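Local coordinates for tyrocidine synthase 2 (Brevibacillus parabrevis, PDB 6TA8), which belongs to the large modular synthases and is represented here by a condensation-family domain with two alpha/beta halves, at residues G33-T38 against Q99-L104; V80-A85 against P195-S200; L253-T258 against D453-H458; E337-Q342 against L460-H465. One frame throughout, in Å; residues are numbered along the deposited sequence.

Contact 1 (G33-T38 against Q99-L104); sequences GEIALT and QINRGL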
loop_
_atom_site.group_PDB
_atom_site.type_symbol
_atom_site.label_atom_id
_atom_site.label_comp_id
_atom_site.label_asym_id
_atom_site.label_seq_id
_atom_site.Cartn_x
_atom_site.Cartn_y
_atom_site.Cartn_z
ATOM N N GLY A 33 -25.221 -1.077 -5.205
ATOM C CA GLY A 33 -25.743 -0.087 -4.282
ATOM C C GLY A 33 -24.640 0.756 -3.662
ATOM O O GLY A 33 -23.450 0.588 -3.932
ATOM N N GLU A 34 -25.077 1.681 -2.809
ATOM C CA GLU A 34 -24.157 2.594 -2.145
ATOM C C GLU A 34 -23.380 1.877 -1.046
ATOM O O GLU A 34 -23.912 1.007 -0.351
ATOM C CB GLU A 34 -24.924 3.780 -1.555
ATOM C CG GLU A 34 -24.186 4.520 -0.447
ATOM C CD GLU A 34 -24.547 5.988 -0.371
ATOM O OE1 GLU A 34 -25.559 6.387 -0.985
ATOM O OE2 GLU A 34 -23.816 6.744 0.302
ATOM N N ILE A 35 -22.107 2.243 -0.902
ATOM C CA ILE A 35 -21.252 1.760 0.175
ATOM C C ILE A 35 -20.767 2.960 0.975
ATOM O O ILE A 35 -20.606 4.062 0.441
ATOM C CB ILE A 35 -20.060 0.938 -0.364
ATOM C CG1 ILE A 35 -20.530 -0.041 -1.440
ATOM C CG2 ILE A 35 -19.358 0.197 0.763
ATOM C CD1 ILE A 35 -19.425 -0.905 -2.002
ATOM N N ALA A 36 -20.546 2.745 2.269
ATOM C CA ALA A 36 -20.011 3.791 3.127
ATOM C C ALA A 36 -18.503 3.908 2.948
ATOM O O ALA A 36 -17.815 2.935 2.626
ATOM C CB ALA A 36 -20.345 3.511 4.592
ATOM N N LEU A 37 -17.990 5.117 3.161
ATOM C CA LEU A 37 -16.568 5.385 2.990
ATOM C C LEU A 37 -15.792 4.837 4.183
ATOM O O LEU A 37 -16.085 5.180 5.334
ATOM C CB LEU A 37 -16.323 6.884 2.832
ATOM C CG LEU A 37 -16.773 7.541 1.523
ATOM C CD1 LEU A 37 -16.616 9.051 1.604
ATOM C CD2 LEU A 37 -15.996 6.982 0.342
ATOM N N THR A 38 -14.805 3.987 3.908
ATOM C CA THR A 38 -13.938 3.473 4.951
ATOM C C THR A 38 -12.988 4.574 5.427
ATOM O O THR A 38 -12.826 5.594 4.754
ATOM C CB THR A 38 -13.155 2.265 4.438
ATOM O OG1 THR A 38 -12.346 2.650 3.322
ATOM C CG2 THR A 38 -14.108 1.161 4.010
ATOM N N GLN A 99 -19.932 6.854 -2.907
ATOM C CA GLN A 99 -19.407 5.750 -3.701
ATOM C C GLN A 99 -20.491 4.698 -3.886
ATOM O O GLN A 99 -21.145 4.290 -2.920
ATOM C CB GLN A 99 -18.160 5.135 -3.056
ATOM C CG GLN A 99 -18.345 4.581 -1.653
ATOM C CD GLN A 99 -17.283 3.558 -1.276
ATOM O OE1 GLN A 99 -16.409 3.224 -2.077
ATOM N NE2 GLN A 99 -17.361 3.051 -0.053
ATOM N N ILE A 100 -20.694 4.277 -5.132
ATOM C CA ILE A 100 -21.704 3.287 -5.483
ATOM C C ILE A 100 -21.017 2.122 -6.177
ATOM O O ILE A 100 -20.253 2.323 -7.129
ATOM C CB ILE A 100 -22.801 3.876 -6.390
ATOM C CG1 ILE A 100 -23.213 5.269 -5.917
ATOM C CG2 ILE A 100 -24.006 2.950 -6.432
ATOM C CD1 ILE A 100 -24.151 5.970 -6.873
ATOM N N ASN A 101 -21.289 0.910 -5.704
ATOM C CA ASN A 101 -20.839 -0.296 -6.385
ATOM C C ASN A 101 -21.816 -0.591 -7.518
ATOM O O ASN A 101 -22.941 -1.038 -7.275
ATOM C CB ASN A 101 -20.751 -1.466 -5.410
ATOM C CG ASN A 101 -19.713 -2.491 -5.823
ATOM O OD1 ASN A 101 -19.033 -3.077 -4.980
ATOM N ND2 ASN A 101 -19.586 -2.714 -7.127
ATOM N N ARG A 102 -21.398 -0.327 -8.750
ATOM C CA ARG A 102 -22.271 -0.549 -9.889
ATOM C C ARG A 102 -22.386 -2.040 -10.197
ATOM O O ARG A 102 -21.564 -2.859 -9.774
ATOM C CB ARG A 102 -21.757 0.206 -11.116
ATOM C CG ARG A 102 -21.841 1.721 -10.990
ATOM C CD ARG A 102 -22.527 2.340 -12.198
ATOM N NE ARG A 102 -22.386 3.793 -12.228
ATOM C CZ ARG A 102 -23.219 4.640 -11.630
ATOM N NH1 ARG A 102 -24.261 4.180 -10.950
ATOM N NH2 ARG A 102 -23.012 5.947 -11.712
ATOM N N GLY A 103 -23.431 -2.385 -10.938
ATOM C CA GLY A 103 -23.670 -3.748 -11.367
ATOM C C GLY A 103 -22.915 -4.092 -12.631
ATOM O O GLY A 103 -21.871 -3.509 -12.940
ATOM N N LEU A 104 -23.451 -5.055 -13.377
ATOM C CA LEU A 104 -22.869 -5.495 -14.644
ATOM C C LEU A 104 -23.512 -4.792 -15.834
ATOM O O LEU A 104 -23.722 -5.400 -16.888
ATOM C CB LEU A 104 -22.993 -7.010 -14.788
ATOM C CG LEU A 104 -22.586 -7.872 -13.591
ATOM C CD1 LEU A 104 -22.664 -9.347 -13.953
ATOM C CD2 LEU A 104 -21.189 -7.509 -13.108
#
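Gln99 lays its side chain across the backbone of Ile35 and Ala36, so this side chain is the one to follow. CB rises on the face that also carries Ile35 and Asn101. Gln99 CG, placed between the backbone N and the carbonyl carbon (chi1 59°), comes 3.1 Å from Ile35 O, with Leu37 CD2 on it at 3.9 Å. The amide carbon CD faces Ile35 CB. At the tip, Gln99 NE2 packs on Ile35 CB at 3.4 Å. The same Gln99 NE2 gives a short but bent, weak hydrogen bond to Ala36 O (2.7 Å, 117° at the hydrogen). Beyond CG the chain is extended, which carries the amide across to Ala36.

Beneath the side chains the backbones are paired antiparallel. Gly33 and Asn101 form a hydrogen-bonded pair, with Asn101 N donating to Gly33 O at 2.8 Å and Gly33 N returning a bond to Asn101 O. Ile35 N then makes a nearly straight bond to Gln99 O (3.0 Å, 173°). Glu34 and Ile100 are the non-hydrogen-bonded pair between them, and Ile100 CG2 lies against Gly33 O. On the Gln99 face, Ile35 CD1 touches Asn101 CB at 3.7 Å, while the amide nitrogen of Asn101 turns to Asp84 O.

Ile35 also packs on helix 201-212. The pairing adds strand 33-35 alongside 98-101, so that the latter lies in the middle of a small three-stranded antiparallel sheet, with 88-91 beyond it, in the N-terminal half of the condensation fold.

Contact 2 (V80-A85 against P195-S200); sequences VEHHDA and PKKTDS
The His82 ring carries the aliphatic part of Lys197 on one face: Lys197 CG stands 3.9 Å from the ring centroid, 26° off the normal, a CH-pi contact displaced toward the CE1-NE2 rim. At the ring edge, His82 NE2 points to Pro195 O at 2.6 Å, a short hydrogen bond but a bent, weak one. His83 ND1 lies at the edge too, in the ring plane, and His82 ND1 in turn sits above the centre of the His83 ring.

His82 is the last residue of helix 69-82, and His83 is where the chain leaves helical geometry. The loop leading into helix 201-212 is thus laid across a helix C-terminus in the N-terminal half of the condensation fold. Its lysine runs straight out past the ring, every torsion beyond CB being close to anti, and brings Lys197 CE within 3.2 Å of His82 O. A positive charge beside these last carbonyls would probably be favoured.

Lys197 NZ then forms a salt bridge with Asp84 OD2 (3.2 Å), meeting the syn side of the carboxylate 18° out of its plane. Gly29 O also accepts a bond from NZ, and Asp84 OD1 pairs with Arg87.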
loop_
_atom_site.group_PDB
_atom_site.type_symbol
_atom_site.label_atom_id
_atom_site.label_comp_id
_atom_site.label_asym_id
_atom_site.label_seq_id
_atom_site.Cartn_x
_atom_site.Cartn_y
_atom_site.Cartn_z
ATOM N N VAL A 80 -13.475 -8.415 -13.195
ATOM C CA VAL A 80 -14.239 -7.264 -12.726
ATOM C C VAL A 80 -15.655 -7.671 -12.334
ATOM O O VAL A 80 -16.267 -7.051 -11.455
ATOM C CB VAL A 80 -14.235 -6.159 -13.799
ATOM C CG1 VAL A 80 -14.902 -4.905 -13.278
ATOM C CG2 VAL A 80 -12.810 -5.852 -14.228
ATOM N N GLU A 81 -16.198 -8.714 -12.964
ATOM C CA GLU A 81 -17.495 -9.232 -12.540
ATOM C C GLU A 81 -17.383 -9.966 -11.208
ATOM O O GLU A 81 -18.279 -9.872 -10.361
ATOM C CB GLU A 81 -18.072 -10.151 -13.618
ATOM C CG GLU A 81 -18.889 -11.317 -13.081
ATOM C CD GLU A 81 -19.801 -11.926 -14.129
ATOM O OE1 GLU A 81 -20.858 -12.474 -13.751
ATOM O OE2 GLU A 81 -19.459 -11.858 -15.328
ATOM N N HIS A 82 -16.284 -10.694 -11.001
ATOM C CA HIS A 82 -16.116 -11.456 -9.768
ATOM C C HIS A 82 -15.857 -10.534 -8.582
ATOM O O HIS A 82 -16.553 -10.603 -7.564
ATOM C CB HIS A 82 -14.977 -12.463 -9.928
ATOM C CG HIS A 82 -14.960 -13.528 -8.876
ATOM N ND1 HIS A 82 -14.362 -13.349 -7.647
ATOM C CD2 HIS A 82 -15.465 -14.784 -8.870
ATOM C CE1 HIS A 82 -14.501 -14.450 -6.929
ATOM N NE2 HIS A 82 -15.168 -15.335 -7.647
ATOM N N HIS A 83 -14.857 -9.663 -8.696
ATOM C CA HIS A 83 -14.505 -8.730 -7.628
ATOM C C HIS A 83 -15.317 -7.456 -7.826
ATOM O O HIS A 83 -14.972 -6.603 -8.646
ATOM C CB HIS A 83 -13.005 -8.462 -7.630
ATOM C CG HIS A 83 -12.175 -9.702 -7.499
ATOM N ND1 HIS A 83 -12.047 -10.388 -6.311
ATOM C CD2 HIS A 83 -11.439 -10.384 -8.409
ATOM C CE1 HIS A 83 -11.266 -11.438 -6.492
ATOM N NE2 HIS A 83 -10.883 -11.458 -7.757
ATOM N N ASP A 84 -16.404 -7.325 -7.059
ATOM C CA ASP A 84 -17.362 -6.247 -7.277
ATOM C C ASP A 84 -16.794 -4.870 -6.959
ATOM O O ASP A 84 -17.301 -3.874 -7.485
ATOM C CB ASP A 84 -18.619 -6.489 -6.438
ATOM C CG ASP A 84 -19.300 -7.800 -6.777
ATOM O OD1 ASP A 84 -20.054 -7.843 -7.772
ATOM O OD2 ASP A 84 -19.077 -8.790 -6.049
ATOM N N ALA A 85 -15.760 -4.786 -6.118
ATOM C CA ALA A 85 -15.203 -3.486 -5.762
ATOM C C ALA A 85 -14.569 -2.773 -6.952
ATOM O O ALA A 85 -14.450 -1.544 -6.926
ATOM C CB ALA A 85 -14.172 -3.637 -4.645
ATOM N N PRO A 195 -12.378 -18.840 -7.769
ATOM C CA PRO A 195 -12.785 -19.334 -6.448
ATOM C C PRO A 195 -13.978 -18.572 -5.888
ATOM O O PRO A 195 -14.340 -17.488 -6.351
ATOM C CB PRO A 195 -11.535 -19.115 -5.587
ATOM C CG PRO A 195 -10.410 -19.172 -6.558
ATOM C CD PRO A 195 -10.933 -18.550 -7.823
ATOM N N LYS A 196 -14.591 -19.166 -4.865
ATOM C CA LYS A 196 -15.790 -18.599 -4.265
ATOM C C LYS A 196 -15.511 -17.209 -3.703
ATOM O O LYS A 196 -14.413 -16.916 -3.220
ATOM C CB LYS A 196 -16.314 -19.515 -3.159
ATOM C CG LYS A 196 -16.835 -20.855 -3.652
ATOM C CD LYS A 196 -18.161 -20.702 -4.382
ATOM C CE LYS A 196 -18.700 -22.049 -4.835
ATOM N NZ LYS A 196 -17.800 -22.700 -5.826
ATOM N N LYS A 197 -16.521 -16.347 -3.774
ATOM C CA LYS A 197 -16.386 -14.994 -3.259
ATOM C C LYS A 197 -16.362 -14.998 -1.737
ATOM O O LYS A 197 -17.131 -15.711 -1.087
ATOM C CB LYS A 197 -17.536 -14.112 -3.746
ATOM C CG LYS A 197 -17.614 -13.920 -5.249
ATOM C CD LYS A 197 -18.622 -12.832 -5.587
ATOM C CE LYS A 197 -18.872 -12.739 -7.080
ATOM N NZ LYS A 197 -19.727 -11.565 -7.410
ATOM N N THR A 198 -15.474 -14.192 -1.169
ATOM C CA THR A 198 -15.481 -13.935 0.262
ATOM C C THR A 198 -16.442 -12.778 0.538
ATOM O O THR A 198 -17.297 -12.457 -0.293
ATOM C CB THR A 198 -14.055 -13.666 0.754
ATOM O OG1 THR A 198 -13.391 -12.782 -0.157
ATOM C CG2 THR A 198 -13.274 -14.969 0.852
ATOM N N ASP A 199 -16.321 -12.137 1.696
ATOM C CA ASP A 199 -17.224 -11.046 2.038
ATOM C C ASP A 199 -16.976 -9.852 1.125
ATOM O O ASP A 199 -15.828 -9.457 0.898
ATOM C CB ASP A 199 -17.049 -10.648 3.501
ATOM C CG ASP A 199 -17.628 -11.676 4.456
ATOM O OD1 ASP A 199 -18.626 -12.331 4.089
ATOM O OD2 ASP A 199 -17.088 -11.827 5.572
ATOM N N SER A 200 -18.055 -9.284 0.597
ATOM C CA SER A 200 -17.946 -8.142 -0.294
ATOM C C SER A 200 -17.430 -6.919 0.458
ATOM O O SER A 200 -17.519 -6.824 1.686
ATOM C CB SER A 200 -19.299 -7.828 -0.932
ATOM O OG SER A 200 -20.207 -7.317 0.029
#

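Contact 3 (L253-T258 against D453-H458); sequences LSFALT and DSYRKH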
loop_
_atom_site.group_PDB
_atom_site.type_symbol
_atom_site.label_atom_id
_atom_site.label_comp_id
_atom_site.label_asym_id
_atom_site.label_seq_id
_atom_site.Cartn_x
_atom_site.Cartn_y
_atom_site.Cartn_z
ATOM N N LEU A 253 15.333 7.201 -3.549
ATOM C CA LEU A 253 16.653 6.610 -3.369
ATOM C C LEU A 253 16.465 5.217 -2.787
ATOM O O LEU A 253 15.876 5.065 -1.711
ATOM C CB LEU A 253 17.524 7.472 -2.453
ATOM C CG LEU A 253 18.976 7.025 -2.260
ATOM C CD1 LEU A 253 19.906 8.226 -2.217
ATOM C CD2 LEU A 253 19.130 6.194 -1.000
ATOM N N SER A 254 16.965 4.205 -3.491
ATOM C CA SER A 254 16.749 2.816 -3.119
ATOM C C SER A 254 18.077 2.112 -2.868
ATOM O O SER A 254 19.090 2.410 -3.508
ATOM C CB SER A 254 15.972 2.065 -4.208
ATOM O OG SER A 254 14.790 2.759 -4.565
ATOM N N PHE A 255 18.056 1.174 -1.923
ATOM C CA PHE A 255 19.173 0.271 -1.692
ATOM C C PHE A 255 18.627 -1.132 -1.476
ATOM O O PHE A 255 17.516 -1.310 -0.968
ATOM C CB PHE A 255 20.039 0.713 -0.498
ATOM C CG PHE A 255 19.424 0.437 0.850
ATOM C CD1 PHE A 255 19.691 -0.747 1.523
ATOM C CD2 PHE A 255 18.604 1.374 1.456
ATOM C CE1 PHE A 255 19.134 -0.998 2.763
ATOM C CE2 PHE A 255 18.047 1.129 2.699
ATOM C CZ PHE A 255 18.313 -0.059 3.352
ATOM N N ALA A 256 19.414 -2.128 -1.872
ATOM C CA ALA A 256 19.002 -3.520 -1.796
ATOM C C ALA A 256 20.068 -4.339 -1.084
ATOM O O ALA A 256 21.242 -3.963 -1.031
ATOM C CB ALA A 256 18.736 -4.105 -3.189
ATOM N N LEU A 257 19.639 -5.468 -0.532
ATOM C CA LEU A 257 20.530 -6.417 0.117
ATOM C C LEU A 257 20.758 -7.621 -0.789
ATOM O O LEU A 257 19.908 -7.972 -1.610
ATOM C CB LEU A 257 19.956 -6.880 1.459
ATOM C CG LEU A 257 19.703 -5.808 2.521
ATOM C CD1 LEU A 257 19.272 -6.449 3.830
ATOM C CD2 LEU A 257 20.939 -4.947 2.726
ATOM N N THR A 258 21.922 -8.247 -0.635
ATOM C CA THR A 258 22.230 -9.444 -1.399
ATOM C C THR A 258 21.321 -10.596 -0.974
ATOM O O THR A 258 20.771 -10.613 0.132
ATOM C CB THR A 258 23.698 -9.835 -1.219
ATOM O OG1 THR A 258 23.937 -10.184 0.150
ATOM C CG2 THR A 258 24.611 -8.681 -1.605
ATOM N N ASP A 453 22.167 4.816 4.109
ATOM C CA ASP A 453 23.369 4.078 4.478
ATOM C C ASP A 453 23.409 3.788 5.972
ATOM O O ASP A 453 23.971 2.769 6.390
ATOM C CB ASP A 453 24.617 4.850 4.046
ATOM C CG ASP A 453 24.720 4.994 2.539
ATOM O OD1 ASP A 453 23.873 4.417 1.825
ATOM O OD2 ASP A 453 25.649 5.685 2.067
ATOM N N SER A 454 22.823 4.667 6.789
ATOM C CA SER A 454 22.710 4.386 8.216
ATOM C C SER A 454 21.646 3.330 8.491
ATOM O O SER A 454 21.740 2.600 9.484
ATOM C CB SER A 454 22.395 5.670 8.984
ATOM O OG SER A 454 23.424 6.630 8.817
ATOM N N TYR A 455 20.633 3.238 7.627
ATOM C CA TYR A 455 19.619 2.201 7.776
ATOM C C TYR A 455 20.161 0.830 7.396
ATOM O O TYR A 455 19.719 -0.185 7.947
ATOM C CB TYR A 455 18.393 2.549 6.929
ATOM C CG TYR A 455 17.201 1.645 7.145
ATOM C CD1 TYR A 455 16.867 1.191 8.414
ATOM C CD2 TYR A 455 16.401 1.254 6.079
ATOM C CE1 TYR A 455 15.777 0.366 8.612
ATOM C CE2 TYR A 455 15.308 0.431 6.269
ATOM C CZ TYR A 455 15.001 -0.010 7.538
ATOM O OH TYR A 455 13.914 -0.829 7.734
ATOM N N ARG A 456 21.120 0.779 6.470
ATOM C CA ARG A 456 21.707 -0.496 6.074
ATOM C C ARG A 456 22.723 -0.988 7.098
ATOM O O ARG A 456 22.776 -2.186 7.397
ATOM C CB ARG A 456 22.354 -0.369 4.694
ATOM C CG ARG A 456 23.315 -1.495 4.354
ATOM C CD ARG A 456 23.545 -1.590 2.859
ATOM N NE ARG A 456 23.865 -0.293 2.272
ATOM C CZ ARG A 456 23.988 -0.076 0.967
ATOM N NH1 ARG A 456 23.816 -1.072 0.108
ATOM N NH2 ARG A 456 24.282 1.137 0.519
ATOM N N LYS A 457 23.532 -0.080 7.653
ATOM C CA LYS A 457 24.532 -0.468 8.639
ATOM C C LYS A 457 23.915 -0.993 9.928
ATOM O O LYS A 457 24.632 -1.590 10.739
ATOM C CB LYS A 457 25.457 0.712 8.949
ATOM C CG LYS A 457 24.872 1.750 9.893
ATOM C CD LYS A 457 25.964 2.403 10.726
ATOM C CE LYS A 457 25.448 3.628 11.466
ATOM N NZ LYS A 457 25.203 4.775 10.547
ATOM N N HIS A 458 22.616 -0.788 10.138
ATOM C CA HIS A 458 21.912 -1.371 11.273
ATOM C C HIS A 458 21.162 -2.644 10.915
ATOM O O HIS A 458 21.004 -3.518 11.773
ATOM C CB HIS A 458 20.933 -0.355 11.870
ATOM C CG HIS A 458 21.600 0.757 12.616
ATOM N ND1 HIS A 458 21.788 2.010 12.073
ATOM C CD2 HIS A 458 22.130 0.804 13.861
ATOM C CE1 HIS A 458 22.400 2.782 12.953
ATOM N NE2 HIS A 458 22.619 2.075 14.047
#
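Phe255 projects from its strand toward the helix and meets two successive helical side chains, Tyr455 and Arg456, in quite different ways. With Tyr455 the rings stand nearly perpendicular, their planes at 86° and their centroids 6.0 Å apart, yet neither lies over the other's face. The pair touches rim to rim: Phe255 CZ comes within 3.6 Å of Tyr455 CD2, which lies in the plane of the phenylalanine ring.

Arg456 passes Phe255 running the other way. Its CB rests 3.8 Å from Phe255 CE1, and CD continues along the same flank past CD1. A bend at chi3 then turns the end so that Phe255 CB lies over one face of the guanidinium, 4.1 Å from its plane and offset toward the rim. The guanidinium and the ring are inclined at 45°, which is no flat stack. Arg456 NH2 stays near its own helix, in a longish salt bridge to Asp453 OD1 (3.6 Å), while Leu257 CD2 lies beside Arg456 CD at 4.3 Å.

Strand and helix run in nearly the same direction, their axes 19° apart and 9.9 Å from each other. Strand 250-256 is the edge of the six-stranded mixed sheet, next to 431-439, whose Ile434 packs on both Phe255 and Tyr455. Helix 445-466 lies over that edge, while Tyr455 leans on helix 277-293 and bonds through OH to Leu281 O.

Contact 4 (E337-Q342 against L460-H465); sequences EDLPYQ and LGIIEH
Pro340 and His465 make the closest approach between the two segments, with Pro340 CG 3.4 Å from His465 CE1 and Pro340 CD 3.8 Å from His465 NE2. The pyrrolidine meets the imidazole obliquely along its CE1-NE2 side. His465 CG is anti to the backbone N (chi1 153°), which swings the ring out across the gap, and NE2 is hydrogen-bonded to Tyr273 OH; tyrosine and proline together probably help to hold the imidazole.

The second firm point is Leu339, crossing Ile462 at about a right angle so that Leu339 CD2 reaches Ile462 CG1 at 3.8 Å. Both residues also rest on helix 277-293, Leu339 through Leu287 and Ile462 through Leu280. Here the first turn of helix 339-351 meets the last turns of helix 445-466 in the C-terminal half of the condensation fold. Asp338 is the N-cap of the former, its OD1 accepting a weak bond from Tyr341 N at 3.3 Å, and Pro340 fits the opening turn, where a helix can do without the proline's N-H.

Round the same Leu339 CD2 the remaining contacts are longer, 4.1 Å to Gly461 O and 4.3 Å to His465 CD2, and no hydrogen bond joins the two segments. Asp338 and Tyr341 at the start of one helix, like Glu464 on the other, are turned to solvent.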
loop_
_atom_site.group_PDB
_atom_site.type_symbol
_atom_site.label_atom_id
_atom_site.label_comp_id
_atom_site.label_asym_id
_atom_site.label_seq_id
_atom_site.Cartn_x
_atom_site.Cartn_y
_atom_site.Cartn_z
ATOM N N GLU A 337 22.772 1.411 22.572
ATOM C CA GLU A 337 23.950 0.558 22.684
ATOM C C GLU A 337 23.560 -0.907 22.831
ATOM O O GLU A 337 24.169 -1.785 22.207
ATOM C CB GLU A 337 24.813 1.000 23.870
ATOM C CG GLU A 337 24.945 2.513 24.074
ATOM C CD GLU A 337 23.722 3.147 24.717
ATOM O OE1 GLU A 337 22.640 3.102 24.100
ATOM O OE2 GLU A 337 23.842 3.685 25.838
ATOM N N ASP A 338 22.549 -1.189 23.652
ATOM C CA ASP A 338 22.097 -2.557 23.903
ATOM C C ASP A 338 21.106 -2.938 22.812
ATOM O O ASP A 338 19.908 -2.666 22.905
ATOM C CB ASP A 338 21.481 -2.667 25.293
ATOM C CG ASP A 338 21.470 -4.089 25.818
ATOM O OD1 ASP A 338 21.627 -5.027 25.009
ATOM O OD2 ASP A 338 21.301 -4.270 27.042
ATOM N N LEU A 339 21.616 -3.575 21.759
ATOM C CA LEU A 339 20.779 -4.029 20.654
ATOM C C LEU A 339 19.825 -5.139 21.092
ATOM O O LEU A 339 18.664 -5.140 20.660
ATOM C CB LEU A 339 21.638 -4.494 19.475
ATOM C CG LEU A 339 21.104 -4.091 18.099
ATOM C CD1 LEU A 339 21.077 -2.580 17.974
ATOM C CD2 LEU A 339 21.934 -4.711 16.985
ATOM N N PRO A 340 20.254 -6.108 21.915
ATOM C CA PRO A 340 19.264 -7.034 22.496
ATOM C C PRO A 340 18.139 -6.317 23.225
ATOM O O PRO A 340 16.963 -6.636 23.014
ATOM C CB PRO A 340 20.114 -7.894 23.439
ATOM C CG PRO A 340 21.443 -7.920 22.803
ATOM C CD PRO A 340 21.632 -6.562 22.188
ATOM N N TYR A 341 18.470 -5.342 24.074
ATOM C CA TYR A 341 17.435 -4.567 24.748
ATOM C C TYR A 341 16.658 -3.698 23.766
ATOM O O TYR A 341 15.485 -3.392 24.006
ATOM C CB TYR A 341 18.063 -3.713 25.852
ATOM C CG TYR A 341 17.163 -2.634 26.413
ATOM C CD1 TYR A 341 16.143 -2.945 27.303
ATOM C CD2 TYR A 341 17.344 -1.301 26.063
ATOM C CE1 TYR A 341 15.323 -1.960 27.821
ATOM C CE2 TYR A 341 16.530 -0.310 26.577
ATOM C CZ TYR A 341 15.522 -0.645 27.455
ATOM O OH TYR A 341 14.708 0.338 27.970
ATOM N N GLN A 342 17.285 -3.306 22.653
ATOM C CA GLN A 342 16.602 -2.467 21.672
ATOM C C GLN A 342 15.558 -3.259 20.895
ATOM O O GLN A 342 14.436 -2.782 20.690
ATOM C CB GLN A 342 17.619 -1.845 20.717
ATOM C CG GLN A 342 17.054 -0.741 19.841
ATOM C CD GLN A 342 16.838 0.550 20.601
ATOM O OE1 GLN A 342 17.578 0.865 21.531
ATOM N NE2 GLN A 342 15.820 1.308 20.208
ATOM N N LEU A 460 22.318 -4.848 8.654
ATOM C CA LEU A 460 23.394 -5.833 8.650
ATOM C C LEU A 460 23.887 -6.128 10.059
ATOM O O LEU A 460 24.312 -7.254 10.343
ATOM C CB LEU A 460 24.548 -5.345 7.775
ATOM C CG LEU A 460 24.199 -5.004 6.326
ATOM C CD1 LEU A 460 25.379 -4.343 5.632
ATOM C CD2 LEU A 460 23.758 -6.251 5.577
ATOM N N GLY A 461 23.839 -5.138 10.952
ATOM C CA GLY A 461 24.259 -5.370 12.322
ATOM C C GLY A 461 23.298 -6.243 13.100
ATOM O O GLY A 461 23.711 -6.969 14.009
ATOM N N ILE A 462 22.008 -6.194 12.758
ATOM C CA ILE A 462 21.022 -7.003 13.465
ATOM C C ILE A 462 21.088 -8.457 13.015
ATOM O O ILE A 462 21.062 -9.374 13.843
ATOM C CB ILE A 462 19.613 -6.410 13.272
ATOM C CG1 ILE A 462 19.456 -5.128 14.092
ATOM C CG2 ILE A 462 18.546 -7.420 13.664
ATOM C CD1 ILE A 462 18.109 -4.462 13.928
ATOM N N ILE A 463 21.180 -8.695 11.703
ATOM C CA ILE A 463 21.204 -10.069 11.209
ATOM C C ILE A 463 22.481 -10.779 11.638
ATOM O O ILE A 463 22.466 -11.987 11.902
ATOM C CB ILE A 463 21.027 -10.098 9.679
ATOM C CG1 ILE A 463 22.130 -9.294 8.988
ATOM C CG2 ILE A 463 19.660 -9.559 9.296
ATOM C CD1 ILE A 463 22.618 -9.910 7.694
ATOM N N GLU A 464 23.600 -10.057 11.720
ATOM C CA GLU A 464 24.839 -10.654 12.201
ATOM C C GLU A 464 24.864 -10.794 13.717
ATOM O O GLU A 464 25.609 -11.632 14.237
ATOM C CB GLU A 464 26.039 -9.828 11.729
ATOM C CG GLU A 464 26.218 -9.821 10.219
ATOM C CD GLU A 464 27.231 -8.793 9.754
ATOM O OE1 GLU A 464 28.261 -8.618 10.437
ATOM O OE2 GLU A 464 26.995 -8.158 8.704
ATOM N N HIS A 465 24.070 -9.997 14.433
ATOM C CA HIS A 465 23.949 -10.171 15.876
ATOM C C HIS A 465 22.948 -11.267 16.219
ATOM O O HIS A 465 23.172 -12.046 17.152
ATOM C CB HIS A 465 23.543 -8.851 16.535
ATOM C CG HIS A 465 22.794 -9.022 17.820
ATOM N ND1 HIS A 465 23.401 -9.442 18.984
ATOM C CD2 HIS A 465 21.490 -8.828 18.125
ATOM C CE1 HIS A 465 22.503 -9.500 19.951
ATOM N NE2 HIS A 465 21.334 -9.133 19.456
#

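Overall arrangement
From the N terminus, strand 33-35 waits until 99-104 returns to close contact 1. By then the chain has already passed 80-85, which waits for 195-200, so contacts 1 and 2 cross. They also touch, Leu104 CD1 packing against Glu81 OE1, and tie the small antiparallel sheet to the end of helix 69-82 and the loop before helix 201-212. Both are closed before contact 3 opens at 253-258. Contacts 3 and 4 cross likewise and share helix 445-466, which comes back to edge strand 250-256 and then to the start of helix 339-351. The two pairs lie on opposite sides of the chain's centre, contacts 1 and 3 having centres about 42 Å apart.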